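PDB 7ORX: probable benzoylformate decarboxylase from Rhodococcus jostii, which binds thiamine diphosphate and a sodium ion and belongs to the thiamine diphosphate-dependent enzymes. Local coordinates for residues T21-N26 with D40-V45. Sequence-based numbering, arbitrary orientation.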
loop_
_atom_site.group_PDB
_atom_site.type_symbol
_atom_site.label_atom_id
_atom_site.label_comp_id
_atom_site.label_asym_id
_atom_site.label_seq_id
_atom_site.Cartn_x
_atom_site.Cartn_y
_atom_site.Cartn_z
ATOM N N THR C 21 25.985 -12.854 -12.947
ATOM C CA THR C 21 27.359 -12.306 -12.948
ATOM C C THR C 21 27.462 -11.008 -13.770
ATOM O O THR C 21 28.552 -10.439 -13.800
ATOM C CB THR C 21 28.309 -13.377 -13.462
ATOM O OG1 THR C 21 27.676 -13.937 -14.604
ATOM C CG2 THR C 21 28.549 -14.452 -12.436
ATOM N N THR C 22 26.363 -10.527 -14.345
ATOM C CA THR C 22 26.307 -9.237 -15.048
ATOM C C THR C 22 25.390 -8.300 -14.280
ATOM O O THR C 22 24.236 -8.636 -14.087
ATOM C CB THR C 22 25.837 -9.452 -16.484
ATOM O OG1 THR C 22 26.695 -10.443 -17.030
ATOM C CG2 THR C 22 25.878 -8.191 -17.311
ATOM N N VAL C 23 25.897 -7.169 -13.849
ATOM C CA VAL C 23 25.157 -6.249 -12.942
ATOM C C VAL C 23 24.977 -4.884 -13.648
ATOM O O VAL C 23 25.987 -4.284 -14.067
ATOM C CB VAL C 23 25.939 -6.123 -11.628
ATOM C CG1 VAL C 23 25.244 -5.223 -10.630
ATOM C CG2 VAL C 23 26.209 -7.470 -11.051
ATOM N N PHE C 24 23.755 -4.406 -13.794
ATOM C CA PHE C 24 23.468 -3.098 -14.423
ATOM C C PHE C 24 23.243 -2.105 -13.289
ATOM O O PHE C 24 22.545 -2.494 -12.373
ATOM C CB PHE C 24 22.279 -3.270 -15.360
ATOM C CG PHE C 24 22.528 -4.231 -16.501
ATOM C CD1 PHE C 24 22.373 -5.603 -16.341
ATOM C CD2 PHE C 24 22.939 -3.765 -17.735
ATOM C CE1 PHE C 24 22.588 -6.466 -17.405
ATOM C CE2 PHE C 24 23.157 -4.639 -18.787
ATOM C CZ PHE C 24 22.979 -5.990 -18.621
ATOM N N GLY C 25 23.840 -0.919 -13.293
ATOM C CA GLY C 25 23.774 -0.054 -12.110
ATOM C C GLY C 25 23.949 1.418 -12.451
ATOM O O GLY C 25 24.503 1.755 -13.511
ATOM N N ASN C 26 23.407 2.282 -11.609
ATOM C CA ASN C 26 23.865 3.664 -11.437
ATOM C C ASN C 26 24.098 3.840 -9.944
ATOM O O ASN C 26 23.163 3.753 -9.153
ATOM C CB ASN C 26 22.844 4.683 -11.926
ATOM C CG ASN C 26 23.380 6.107 -11.849
ATOM O OD1 ASN C 26 23.114 6.825 -10.874
ATOM N ND2 ASN C 26 24.154 6.496 -12.855
ATOM N N ASP C 40 35.990 -10.507 -9.440
ATOM C CA ASP C 40 36.604 -10.233 -10.760
ATOM C C ASP C 40 35.832 -10.906 -11.893
ATOM O O ASP C 40 35.859 -10.336 -12.975
ATOM C CB ASP C 40 38.083 -10.624 -10.761
ATOM C CG ASP C 40 38.922 -9.637 -9.962
ATOM O OD1 ASP C 40 38.362 -8.557 -9.626
ATOM O OD2 ASP C 40 40.128 -9.946 -9.683
ATOM N N ASP C 41 35.167 -12.044 -11.672
ATOM C CA ASP C 41 34.413 -12.750 -12.753
ATOM C C ASP C 41 33.075 -12.025 -13.045
ATOM O O ASP C 41 32.357 -12.430 -13.982
ATOM C CB ASP C 41 34.267 -14.254 -12.459
ATOM C CG ASP C 41 33.606 -14.612 -11.132
ATOM O OD1 ASP C 41 34.065 -14.085 -10.071
ATOM O OD2 ASP C 41 32.628 -15.423 -11.153
ATOM N N PHE C 42 32.718 -10.992 -12.274
ATOM C CA PHE C 42 31.461 -10.205 -12.435
ATOM C C PHE C 42 31.758 -8.947 -13.264
ATOM O O PHE C 42 32.855 -8.355 -13.072
ATOM C CB PHE C 42 30.908 -9.727 -11.093
ATOM C CG PHE C 42 30.133 -10.730 -10.283
ATOM C CD1 PHE C 42 30.670 -11.955 -9.947
ATOM C CD2 PHE C 42 28.868 -10.428 -9.818
ATOM C CE1 PHE C 42 29.961 -12.866 -9.194
ATOM C CE2 PHE C 42 28.149 -11.352 -9.083
ATOM C CZ PHE C 42 28.699 -12.566 -8.771
ATOM N N ARG C 43 30.813 -8.533 -14.115
ATOM C CA ARG C 43 30.934 -7.276 -14.881
ATOM C C ARG C 43 29.841 -6.312 -14.466
ATOM O O ARG C 43 28.719 -6.723 -14.392
ATOM C CB ARG C 43 30.981 -7.504 -16.393
ATOM C CG ARG C 43 29.824 -8.219 -17.075
ATOM C CD ARG C 43 30.427 -8.511 -18.460
ATOM N NE ARG C 43 29.597 -8.616 -19.664
ATOM C CZ ARG C 43 28.798 -9.631 -19.958
ATOM N NH1 ARG C 43 28.660 -10.639 -19.119
ATOM N NH2 ARG C 43 28.120 -9.641 -21.084
ATOM N N TYR C 44 30.211 -5.074 -14.168
ATOM C CA TYR C 44 29.263 -3.990 -13.845
ATOM C C TYR C 44 29.048 -3.173 -15.119
ATOM O O TYR C 44 30.025 -2.830 -15.818
ATOM C CB TYR C 44 29.817 -3.155 -12.701
ATOM C CG TYR C 44 28.885 -2.116 -12.141
ATOM C CD1 TYR C 44 27.971 -2.416 -11.145
ATOM C CD2 TYR C 44 28.951 -0.810 -12.584
ATOM C CE1 TYR C 44 27.152 -1.437 -10.595
ATOM C CE2 TYR C 44 28.121 0.179 -12.076
ATOM C CZ TYR C 44 27.240 -0.126 -11.049
ATOM O OH TYR C 44 26.435 0.873 -10.568
ATOM N N VAL C 45 27.798 -2.891 -15.458
ATOM C CA VAL C 45 27.485 -2.062 -16.646
ATOM C C VAL C 45 26.822 -0.770 -16.156
ATOM O O VAL C 45 25.705 -0.790 -15.712
ATOM C CB VAL C 45 26.622 -2.850 -17.637
ATOM C CG1 VAL C 45 26.353 -1.996 -18.847
ATOM C CG2 VAL C 45 27.256 -4.165 -18.062
#
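V23 lies opposite Y44 in the middle of a parallel pairing between strand 22-25 and residues 43-45 of strand 43-46, with T22 beside R43 and F24 beside V45. Four backbone hydrogen bonds define this register. T21 O accepts from R43 N, and V23 N gives to R43 O. V23 O takes V45 N at 2.7 Å, and G25 N reaches V45 O.

Side chains alternate between two faces. On one, T22 and R43 run side by side, with T22 CG2 over a face of the guanidinium. The approach of T22 OG1 to R43 NH1 has too poor an angle for a hydrogen bond. Farther along this face, F24 CD2 lies 3.8 Å from V45 CB. On the other, V23 sends CG1 to Y44 CD1, 3.9 Å away, and CG2 to the edge of the F42 ring near CD2. Y44 CG stands anti to its backbone N (chi1 -173°), and the phenol extends to G25. Before the strands begin, T21 CA sits over the F42 ring, 4.0 Å from its centroid, a CH-pi contact.

Around this shell, helix 50-64 packs on F24 and V45, as does helix 409-418, Y12 meets F42 edge-to-face, and D41 forms a salt bridge with R16. Within its own chain, 43-46 is an outermost strand of the six-stranded parallel sheet of the N-terminal thiamine diphosphate-binding domain; helix 32-35 lies between the two strands in sequence.

Four backbone bonds and largely apolar packing thus probably help hold strand 22-25 just before N26, a cofactor-pocket residue whose side chain contacts thiamine diphosphate.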